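Local coordinates for outer surface protein (Borrelia burgdorferi, PDB 5IZT), which is a plasmid-encoded, largely helical outer surface protein of unproven function, related in sequence to the Borrelia BbCRASP-1 family, at residues T198-N201 against F202-E206; N239-P243 against E244-E248; L301-I304 against N305-I308; K319-S322 against F323-T326; A384-S387 against V388-Y392. All blocks are in the same frame, centred on the assembly; numbering follows the deposited sequence.

Interaction 1 of 5, residues T198-N201 against F202-E206; sequences TQNN and FGFRE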
# COMPACT_ATOMS: atom_id res chain seq x y z
N THR A 198 5.99 -1.17 8.50
CA THR A 198 6.33 -1.02 7.09
C THR A 198 7.73 -1.55 6.77
O THR A 198 8.10 -1.62 5.60
CB THR A 198 6.25 0.44 6.65
OG1 THR A 198 7.33 1.18 7.24
CG2 THR A 198 4.94 1.06 7.07
N GLN A 199 8.49 -1.95 7.77
CA GLN A 199 9.80 -2.53 7.53
C GLN A 199 9.76 -4.05 7.68
O GLN A 199 8.96 -4.61 8.43
CB GLN A 199 10.84 -1.94 8.49
CG GLN A 199 10.74 -0.43 8.65
CD GLN A 199 10.95 0.29 7.33
OE1 GLN A 199 12.02 0.17 6.71
NE2 GLN A 199 9.94 1.03 6.88
N ASN A 200 10.64 -4.71 6.93
CA ASN A 200 10.76 -6.16 7.01
C ASN A 200 11.45 -6.50 8.33
O ASN A 200 12.67 -6.41 8.43
CB ASN A 200 11.54 -6.69 5.82
CG ASN A 200 11.88 -8.16 5.97
OD1 ASN A 200 11.37 -8.85 6.86
ND2 ASN A 200 12.73 -8.65 5.08
N ASN A 201 10.66 -6.90 9.33
CA ASN A 201 11.19 -7.38 10.61
C ASN A 201 11.14 -8.90 10.72
O ASN A 201 11.17 -9.43 11.84
CB ASN A 201 10.41 -6.74 11.77
CG ASN A 201 10.34 -5.23 11.66
OD1 ASN A 201 11.35 -4.57 11.47
ND2 ASN A 201 9.13 -4.68 11.78
N PHE A 202 11.05 -9.61 9.60
CA PHE A 202 10.81 -11.05 9.61
C PHE A 202 11.91 -11.86 8.94
O PHE A 202 11.73 -13.07 8.74
CB PHE A 202 9.48 -11.40 8.92
CG PHE A 202 8.28 -10.65 9.43
CD1 PHE A 202 7.23 -10.35 8.57
CD2 PHE A 202 8.18 -10.25 10.76
CE1 PHE A 202 6.12 -9.66 9.01
CE2 PHE A 202 7.06 -9.56 11.22
CZ PHE A 202 6.03 -9.27 10.34
N GLY A 203 13.03 -11.25 8.56
CA GLY A 203 14.01 -11.98 7.75
C GLY A 203 13.48 -12.39 6.40
O GLY A 203 14.03 -13.28 5.75
N PHE A 204 12.41 -11.74 5.95
CA PHE A 204 11.87 -11.99 4.62
C PHE A 204 12.94 -11.69 3.58
O PHE A 204 13.68 -10.71 3.70
CB PHE A 204 10.64 -11.12 4.43
CG PHE A 204 10.12 -11.05 3.03
CD1 PHE A 204 9.08 -11.88 2.63
CD2 PHE A 204 10.61 -10.12 2.13
CE1 PHE A 204 8.58 -11.80 1.34
CE2 PHE A 204 10.11 -10.03 0.86
CZ PHE A 204 9.10 -10.87 0.46
N ARG A 205 13.02 -12.53 2.55
CA ARG A 205 13.95 -12.29 1.46
C ARG A 205 13.29 -12.56 0.11
O ARG A 205 12.50 -13.49 -0.03
CB ARG A 205 15.22 -13.15 1.60
CG ARG A 205 16.46 -12.44 1.08
CD ARG A 205 17.70 -13.30 1.22
NE ARG A 205 18.92 -12.57 0.89
CZ ARG A 205 19.46 -12.51 -0.33
NH1 ARG A 205 18.88 -13.13 -1.35
NH2 ARG A 205 20.58 -11.82 -0.52
N GLU A 206 13.61 -11.71 -0.86
CA GLU A 206 13.06 -11.82 -2.21
C GLU A 206 13.72 -12.98 -2.97
O GLU A 206 14.95 -13.12 -2.98
CB GLU A 206 13.29 -10.49 -2.92
CG GLU A 206 13.08 -10.45 -4.39
CD GLU A 206 13.32 -9.05 -4.94
OE1 GLU A 206 14.50 -8.68 -5.18
OE2 GLU A 206 12.35 -8.32 -5.15
O HOH W 1 14.12 -8.88 8.75
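Asn-200 and Phe-204 face each other across a tight bend, where the Asn-200 amide bonds back to the backbone of Phe-202 and Phe-204. With CG anti to the backbone N (chi1 171°), the amide is carried from CB into the concave side of the chain. CG then lies 3.6 Å from Phe-204 CB. At the tip, OD1 accepts two backbone N-H groups: Phe-202 N at 2.9 Å, nearly straight at 161°, and Phe-204 N at 3.2 Å, which lies in the carbonyl plane. The first of these closes an Asx turn, and asparagine suits it because its short amide can bond back to its own chain. ND2, the other branch, meets the edge of the Phe-204 ring and gives a weak bond to Phe-204 O (2.7 Å). A water bridges Asn-200 O and Gly-203 N, and Gly-203 takes the positive phi of the bend easily. All this lies in the loop between helices 179-197 and 243-255. Asn-201 ND2 reaches back to Asn-196 O in the first helix, while the Phe-204 ring meets Tyr-253 of the second, and Asn-200 and Phe-202 both touch Phe-258.

Interaction 2 of 5, residues N239-P243 against E244-E248; sequences NSNTP and EAENE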
# COMPACT_ATOMS: atom_id res chain seq x y z
N ASN A 239 11.79 -4.50 -12.39
CA ASN A 239 12.36 -5.82 -12.16
C ASN A 239 13.89 -5.81 -12.17
O ASN A 239 14.50 -6.88 -12.18
CB ASN A 239 11.87 -6.81 -13.24
CG ASN A 239 12.45 -6.50 -14.61
OD1 ASN A 239 12.94 -5.40 -14.84
ND2 ASN A 239 12.42 -7.47 -15.51
N SER A 240 14.51 -4.63 -12.18
CA SER A 240 15.94 -4.57 -12.42
C SER A 240 16.73 -4.84 -11.15
O SER A 240 16.24 -4.73 -10.02
CB SER A 240 16.33 -3.20 -13.01
OG SER A 240 16.01 -2.17 -12.09
N ASN A 241 17.99 -5.21 -11.35
CA ASN A 241 18.94 -5.41 -10.26
C ASN A 241 19.61 -4.08 -9.93
O ASN A 241 20.79 -3.85 -10.18
CB ASN A 241 19.96 -6.48 -10.63
CG ASN A 241 20.90 -6.79 -9.48
OD1 ASN A 241 20.60 -6.52 -8.32
ND2 ASN A 241 22.05 -7.37 -9.81
N THR A 242 18.81 -3.17 -9.39
CA THR A 242 19.26 -1.87 -8.92
C THR A 242 18.67 -1.62 -7.55
O THR A 242 17.58 -2.11 -7.24
CB THR A 242 18.84 -0.74 -9.87
OG1 THR A 242 17.41 -0.69 -9.92
CG2 THR A 242 19.38 -0.96 -11.27
N PRO A 243 19.38 -0.88 -6.69
CA PRO A 243 18.82 -0.57 -5.37
C PRO A 243 17.50 0.17 -5.42
O PRO A 243 16.65 -0.04 -4.55
CB PRO A 243 19.93 0.26 -4.71
CG PRO A 243 21.19 -0.14 -5.44
CD PRO A 243 20.76 -0.39 -6.85
N GLU A 244 17.30 1.05 -6.41
CA GLU A 244 16.01 1.74 -6.53
C GLU A 244 14.87 0.76 -6.78
O GLU A 244 13.80 0.89 -6.19
CB GLU A 244 16.06 2.80 -7.64
CG GLU A 244 16.97 3.96 -7.35
CD GLU A 244 17.07 4.88 -8.55
OE1 GLU A 244 17.74 4.51 -9.53
OE2 GLU A 244 16.43 5.96 -8.53
N ALA A 245 15.08 -0.23 -7.66
CA ALA A 245 14.00 -1.16 -7.94
C ALA A 245 13.78 -2.12 -6.78
O ALA A 245 12.63 -2.49 -6.50
CB ALA A 245 14.26 -1.93 -9.24
N GLU A 246 14.85 -2.57 -6.11
CA GLU A 246 14.64 -3.41 -4.93
C GLU A 246 13.80 -2.68 -3.89
O GLU A 246 12.88 -3.25 -3.30
CB GLU A 246 15.99 -3.82 -4.33
CG GLU A 246 16.85 -4.65 -5.27
CD GLU A 246 18.32 -4.70 -4.84
OE1 GLU A 246 18.67 -4.09 -3.81
OE2 GLU A 246 19.13 -5.34 -5.56
N ASN A 247 14.10 -1.40 -3.68
CA ASN A 247 13.34 -0.60 -2.71
C ASN A 247 11.86 -0.55 -3.07
O ASN A 247 10.99 -0.69 -2.20
CB ASN A 247 13.92 0.81 -2.65
CG ASN A 247 13.28 1.66 -1.56
OD1 ASN A 247 13.49 1.43 -0.38
ND2 ASN A 247 12.48 2.63 -1.97
N GLU A 248 11.55 -0.36 -4.35
CA GLU A 248 10.15 -0.24 -4.75
C GLU A 248 9.43 -1.58 -4.74
O GLU A 248 8.26 -1.65 -4.33
CB GLU A 248 10.02 0.39 -6.13
CG GLU A 248 8.56 0.59 -6.52
CD GLU A 248 8.28 1.88 -7.24
OE1 GLU A 248 7.83 1.81 -8.40
OE2 GLU A 248 8.50 2.96 -6.65
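Thr-242 lays its hydroxyl against the first turn of helix 243-255, OG1 sitting 3.5 Å from Ala-245 CB and 3.3 Å from Ala-245 N. From that N-H it accepts a hydrogen bond at 155°. With OG1 between the backbone N and the carbonyl carbon (chi1 62°), the hydroxyl folds back over the helix start, while CG2 lies beside its own backbone N. The same oxygen donates to Ser-240 OG at 3.0 Å, and Ser-240 OG in turn bonds to Gln-237 O, giving a short relay of hydroxyls. Ser-240 OG also touches Ala-245 CB at 3.4 Å; a small methyl suits a place pressed by two hydroxyls.

This is a helix N-cap, with Thr-242 at the capping position. Pro-243 follows it in the first turn, where its lack of an N-H costs no helical bond. Regular bonding then sets in: Glu-246 N gives a nearly straight bond to Thr-242 O (3.0 Å, 171°), and Asn-247 N reaches Pro-243 O at 3.0 Å. The extended chain of Glu-246 rests its CG 3.3 Å from Thr-242 O. Glu-244 and Glu-246 put negative charge near the N-terminal end of the helix dipole, which is probably favourable. Before the cap, Asn-241 centres an inverse gamma turn that swings the incoming loop to the helix. Farther along, the buried carboxylate of Glu-248 accepts from the backbone N of Ile-224 and Ser-225, while Ser-240 O is bonded by Arg-249 NH1.

Interaction 3 of 5, residues L301-I304 against N305-I308; sequences LEEI and NKKI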
# COMPACT_ATOMS: atom_id res chain seq x y z
N LEU A 301 1.84 8.58 6.95
CA LEU A 301 2.32 8.39 8.32
C LEU A 301 3.31 9.47 8.72
O LEU A 301 3.14 10.12 9.75
CB LEU A 301 2.95 7.00 8.46
CG LEU A 301 2.02 5.81 8.24
CD1 LEU A 301 2.88 4.55 8.27
CD2 LEU A 301 0.90 5.73 9.30
N GLU A 302 4.30 9.74 7.87
CA GLU A 302 5.28 10.77 8.20
C GLU A 302 4.66 12.16 8.25
O GLU A 302 5.06 12.99 9.07
CB GLU A 302 6.45 10.74 7.22
CG GLU A 302 7.66 11.57 7.66
CD GLU A 302 8.05 11.36 9.13
OE1 GLU A 302 8.14 10.20 9.60
OE2 GLU A 302 8.30 12.38 9.82
N GLU A 303 3.69 12.44 7.37
CA GLU A 303 3.03 13.74 7.37
C GLU A 303 2.25 13.97 8.67
O GLU A 303 2.29 15.07 9.23
CB GLU A 303 2.12 13.85 6.15
CG GLU A 303 1.56 15.25 5.89
CD GLU A 303 2.63 16.26 5.50
OE1 GLU A 303 3.60 15.88 4.81
OE2 GLU A 303 2.48 17.44 5.88
N ILE A 304 1.54 12.94 9.15
CA ILE A 304 0.83 13.05 10.42
C ILE A 304 1.81 13.32 11.55
O ILE A 304 1.59 14.20 12.39
CB ILE A 304 0.00 11.79 10.70
CG1 ILE A 304 -1.13 11.65 9.68
CG2 ILE A 304 -0.55 11.80 12.13
CD1 ILE A 304 -1.87 10.32 9.74
N ASN A 305 2.91 12.56 11.59
CA ASN A 305 3.95 12.78 12.60
C ASN A 305 4.45 14.22 12.57
O ASN A 305 4.59 14.87 13.63
CB ASN A 305 5.10 11.80 12.35
CG ASN A 305 5.76 11.31 13.63
OD1 ASN A 305 5.16 11.35 14.70
ND2 ASN A 305 6.99 10.84 13.51
N LYS A 306 4.72 14.75 11.37
CA LYS A 306 5.20 16.13 11.26
C LYS A 306 4.16 17.13 11.76
O LYS A 306 4.50 18.12 12.42
CB LYS A 306 5.54 16.46 9.80
CG LYS A 306 6.77 15.75 9.25
CD LYS A 306 7.18 16.34 7.89
CE LYS A 306 6.08 16.22 6.85
NZ LYS A 306 6.39 16.97 5.60
N LYS A 307 2.89 16.92 11.41
CA LYS A 307 1.83 17.84 11.83
C LYS A 307 1.64 17.84 13.34
O LYS A 307 1.35 18.89 13.93
CB LYS A 307 0.52 17.50 11.11
CG LYS A 307 0.56 17.95 9.64
CD LYS A 307 0.78 19.46 9.58
CE LYS A 307 0.28 20.07 8.27
NZ LYS A 307 1.16 19.69 7.14
N ILE A 308 1.75 16.68 13.97
CA ILE A 308 1.65 16.61 15.42
C ILE A 308 2.68 17.52 16.07
O ILE A 308 2.36 18.27 16.99
CB ILE A 308 1.82 15.16 15.91
CG1 ILE A 308 0.64 14.29 15.46
CG2 ILE A 308 1.99 15.13 17.42
CD1 ILE A 308 0.84 12.86 15.82
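Glu-303 is held between Lys-306 and Lys-307, one carboxylate oxygen for each ammonium. OE2 makes the shorter salt bridge, 2.9 Å to Lys-307 NZ, which meets it nearly along the C-O bond. OE1 pairs with Lys-306 NZ at 3.1 Å, a weaker hydrogen bond in which Lys-306 CE also comes close. Glu-303 begins by pointing away from the following turn; a bend at chi2 (67°) brings its carboxylate back over it. Spacings of three and four residues put all three on one side of the helix, where the long lysine chains can converge on a largely buried acid. Lys-307 NZ has a second anion in the terminal carboxylate of Met-396, which should help keep the lysine charged. Glu-302 belongs to a separate pair, with OE1 bridged to Lys-195.

The backbone bonds are those of a regular alpha helix, for example Ile-308 N to Ile-304 O at 2.9 Å.

Apolar contact falls on another side: Ile-304 CG2 approaches Ile-308 CD1 at 4.1 Å, the beta-branched side chains offering a broad surface one turn apart. These residues lie within a predicted coiled coil on helix 280-316. There Leu-301, Ile-304 and Ile-308 pack between helix 179-197, at Ile-191 and Leu-187, and helix 322-359, at Leu-336 and Leu-332, while Glu-303 and Ile-304 touch Ile-395 of helix 366-395.

Interaction 4 of 5, residues K319-S322 against F323-T326; sequences KINS and FDFT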
# COMPACT_ATOMS: atom_id res chain seq x y z
N LYS A 319 -0.37 29.85 20.44
CA LYS A 319 -1.06 30.22 19.21
C LYS A 319 -2.42 29.55 19.13
O LYS A 319 -3.35 30.09 18.51
CB LYS A 319 -0.22 29.85 17.99
CG LYS A 319 0.91 30.80 17.70
CD LYS A 319 1.60 30.43 16.41
CE LYS A 319 0.58 30.14 15.31
NZ LYS A 319 1.17 29.48 14.11
N ILE A 320 -2.55 28.35 19.70
CA ILE A 320 -3.81 27.62 19.77
C ILE A 320 -3.95 27.12 21.20
O ILE A 320 -2.97 27.06 21.94
CB ILE A 320 -3.87 26.45 18.77
CG1 ILE A 320 -2.81 25.39 19.10
CG2 ILE A 320 -3.70 26.96 17.34
CD1 ILE A 320 -2.86 24.16 18.19
N ASN A 321 -5.18 26.83 21.60
CA ASN A 321 -5.41 26.40 22.98
C ASN A 321 -5.64 24.88 23.01
O ASN A 321 -5.56 24.19 21.99
CB ASN A 321 -6.56 27.20 23.61
CG ASN A 321 -7.91 26.94 22.96
OD1 ASN A 321 -8.09 25.97 22.22
ND2 ASN A 321 -8.86 27.82 23.22
N SER A 322 -5.91 24.37 24.22
CA SER A 322 -6.08 22.92 24.39
C SER A 322 -7.21 22.39 23.52
O SER A 322 -7.09 21.31 22.92
CB SER A 322 -6.37 22.60 25.86
OG SER A 322 -5.29 22.96 26.69
N PHE A 323 -8.33 23.12 23.46
CA PHE A 323 -9.44 22.68 22.62
C PHE A 323 -9.00 22.57 21.17
O PHE A 323 -9.32 21.60 20.49
CB PHE A 323 -10.63 23.65 22.75
CG PHE A 323 -11.77 23.30 21.82
CD1 PHE A 323 -11.82 23.82 20.53
CD2 PHE A 323 -12.75 22.42 22.22
CE1 PHE A 323 -12.85 23.48 19.66
CE2 PHE A 323 -13.79 22.06 21.36
CZ PHE A 323 -13.84 22.60 20.07
N ASP A 324 -8.28 23.59 20.69
CA ASP A 324 -7.86 23.62 19.29
C ASP A 324 -6.92 22.47 18.98
O ASP A 324 -7.04 21.82 17.93
CB ASP A 324 -7.13 24.94 19.00
CG ASP A 324 -7.98 26.16 19.26
OD1 ASP A 324 -9.23 26.05 19.23
OD2 ASP A 324 -7.40 27.22 19.55
N PHE A 325 -5.98 22.22 19.88
CA PHE A 325 -5.03 21.12 19.70
C PHE A 325 -5.76 19.77 19.74
O PHE A 325 -5.52 18.91 18.89
CB PHE A 325 -3.95 21.20 20.79
CG PHE A 325 -2.72 20.36 20.51
CD1 PHE A 325 -2.53 19.75 19.27
CD2 PHE A 325 -1.76 20.19 21.49
CE1 PHE A 325 -1.40 18.97 19.03
CE2 PHE A 325 -0.62 19.41 21.26
CZ PHE A 325 -0.44 18.80 20.02
N THR A 326 -6.68 19.59 20.70
CA THR A 326 -7.49 18.38 20.72
C THR A 326 -8.22 18.16 19.40
O THR A 326 -8.20 17.06 18.84
CB THR A 326 -8.50 18.47 21.87
OG1 THR A 326 -7.78 18.58 23.09
CG2 THR A 326 -9.37 17.24 21.91
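Asp-324 turns its carboxylate back to the backbone of Asn-321, and OD2 accepts from Asn-321 N at 3.0 Å along an almost linear path (173°). The donor stands well above the carboxylate plane. With CG beside its own backbone N (chi1 -60°), Asp-324 aims the group at the start of its helix, where a negative charge would also suit the helix dipole. Ser-322 O is gripped twice: Thr-326 N and Thr-326 OG1 both donate to it at 2.8 Å, from opposite faces of its plane. A threonine can thus satisfy its hydroxyl within the helix by bonding one turn back. Phe-325 N donates to Asn-321 O at 2.9 Å, nearly in line with the carbonyl.

Asn-321 is the N-cap residue of helix 322-359, and the bond from its N-H to Asp-324 is the one that the third residue of a helix makes in a capping box. Outside the cap lies a hydrophobic staple, formed by the residue before the N-cap and the one four places beyond it in the helix: Ile-320 CD1 reaches Phe-325 CB at 4.1 Å. The branched side chain of Ile-320 lies along the start of the helix, its CB also 3.6 Å from Asp-324 CB. The Phe-325 ring, swung away from the loop, is buried against Leu-180 of helix 179-197 and Phe-311 of helix 280-316, and meets the ring of Tyr-315 with their planes about 35° apart. Ile-320 likewise touches Tyr-315, and Ser-322 OG is hydrogen-bonded to Tyr-315 OH. Phe-323 is on the exposed side of this first turn.

Interaction 5 of 5, residues A384-S387 against V388-Y392; sequences ARQS and VLEAY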
# COMPACT_ATOMS: atom_id res chain seq x y z
N ALA A 384 -9.57 2.12 -3.54
CA ALA A 384 -8.83 2.14 -2.28
C ALA A 384 -7.56 2.98 -2.40
O ALA A 384 -7.25 3.77 -1.49
CB ALA A 384 -8.50 0.72 -1.83
N ARG A 385 -6.81 2.82 -3.50
CA ARG A 385 -5.60 3.61 -3.71
C ARG A 385 -5.92 5.10 -3.69
O ARG A 385 -5.24 5.88 -3.03
CB ARG A 385 -4.93 3.23 -5.03
CG ARG A 385 -3.56 3.92 -5.28
CD ARG A 385 -3.67 5.33 -5.87
NE ARG A 385 -2.36 5.98 -6.03
CZ ARG A 385 -1.67 6.53 -5.03
NH1 ARG A 385 -2.16 6.51 -3.80
NH2 ARG A 385 -0.49 7.09 -5.26
N GLN A 386 -6.95 5.49 -4.44
CA GLN A 386 -7.33 6.90 -4.52
C GLN A 386 -7.76 7.43 -3.16
O GLN A 386 -7.51 8.60 -2.84
CB GLN A 386 -8.46 7.04 -5.55
CG GLN A 386 -9.04 8.44 -5.70
CD GLN A 386 -8.06 9.41 -6.32
OE1 GLN A 386 -7.12 9.02 -7.01
NE2 GLN A 386 -8.28 10.70 -6.07
N SER A 387 -8.41 6.60 -2.35
CA SER A 387 -8.86 7.07 -1.04
C SER A 387 -7.68 7.33 -0.12
O SER A 387 -7.70 8.30 0.66
CB SER A 387 -9.81 6.06 -0.41
OG SER A 387 -10.36 6.58 0.79
N VAL A 388 -6.65 6.48 -0.18
CA VAL A 388 -5.47 6.72 0.65
C VAL A 388 -4.78 8.00 0.21
O VAL A 388 -4.36 8.83 1.03
CB VAL A 388 -4.50 5.51 0.59
CG1 VAL A 388 -3.21 5.84 1.35
CG2 VAL A 388 -5.15 4.27 1.22
N LEU A 389 -4.67 8.19 -1.11
CA LEU A 389 -4.09 9.40 -1.68
C LEU A 389 -4.84 10.66 -1.26
O LEU A 389 -4.23 11.67 -0.89
CB LEU A 389 -4.07 9.27 -3.21
CG LEU A 389 -3.56 10.51 -3.95
CD1 LEU A 389 -2.13 10.74 -3.52
CD2 LEU A 389 -3.68 10.34 -5.46
N GLU A 390 -6.17 10.63 -1.33
CA GLU A 390 -6.95 11.79 -0.92
C GLU A 390 -6.78 12.09 0.56
O GLU A 390 -6.68 13.26 0.96
CB GLU A 390 -8.42 11.59 -1.29
CG GLU A 390 -8.66 11.61 -2.79
CD GLU A 390 -10.08 11.26 -3.19
OE1 GLU A 390 -10.92 11.01 -2.29
OE2 GLU A 390 -10.37 11.23 -4.41
N ALA A 391 -6.72 11.06 1.40
CA ALA A 391 -6.47 11.29 2.81
C ALA A 391 -5.09 11.91 3.03
O ALA A 391 -4.93 12.85 3.81
CB ALA A 391 -6.61 9.99 3.60
N TYR A 392 -4.09 11.37 2.34
CA TYR A 392 -2.74 11.93 2.42
C TYR A 392 -2.73 13.40 2.05
O TYR A 392 -2.19 14.23 2.79
CB TYR A 392 -1.79 11.11 1.54
CG TYR A 392 -0.45 11.75 1.32
CD1 TYR A 392 0.37 12.10 2.38
CD2 TYR A 392 0.05 11.90 0.04
CE1 TYR A 392 1.61 12.68 2.17
CE2 TYR A 392 1.30 12.46 -0.18
CZ TYR A 392 2.07 12.84 0.89
OH TYR A 392 3.31 13.39 0.65
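Val-388 packs against the carbonyl of Ala-384, one turn earlier on the inner side of helix 366-395, the last helix of an all-helical bundle. Val-388 CG2 lies 3.5 Å from Ala-384 O, and Val-388 N donates to that same oxygen at 3.1 Å. The close side is built from small or compact residues: Ala-384, Val-388 and Ala-391 are all buried, and Ala-391 N bonds to Ser-387 O at 3.0 Å. Ala-391 lies against Gln-338 and Ile-339 of helix 322-359, where a small methyl group suits the packing of helix on helix, and Val-388 touches Lys-342 of that helix and Ser-296 of helix 280-316.

Moving round the helix, Arg-385 covers Leu-389. In the conformer described, one of two modelled and so less certain, a bend at chi2 (-84°) curls the long chain forward until one face of the guanidinium lies over Leu-389 CG. Its NH1 is bonded to Ser-296 OG. Leucine offers the apolar surface that a flat cationic group can rest on without losing its polar partners at the edges.

On the solvent side, Gln-386 and Glu-390 are exposed and bond to each other. The difference here is one of exposure, for the two side chains still touch closely, Gln-386 CG lying 3.3 Å from Glu-390 OE2. The Gln-386 chain bends at chi2, while that of Glu-390 stays extended, and their planar groups stand 80° apart. Gln-386 NE2 donates to Glu-390 OE2 at 2.7 Å and 172°, reaching that oxygen on its anti side.

Along the chain the five contacts follow in series, none nested in another and none crossing. Interaction 1 shapes the loop leaving helix 179-197, and interaction 2 starts helix 243-255; their nearest atoms stay about 5 Å apart. Interaction 3 lies within helix 280-316 and touches three of the others. Leu-301 CD1 meets Thr-198 CG2 of interaction 1 at 4.2 Å, Ile-308 O meets Phe-325 CZ of interaction 4, and Glu-303 CB meets Tyr-392 CE1 of interaction 5. Interaction 4 closes the turn into helix 322-359 at one end of the molecule, and interaction 5 lies on helix 366-395, across the chain's centre from interactions 1 and 2.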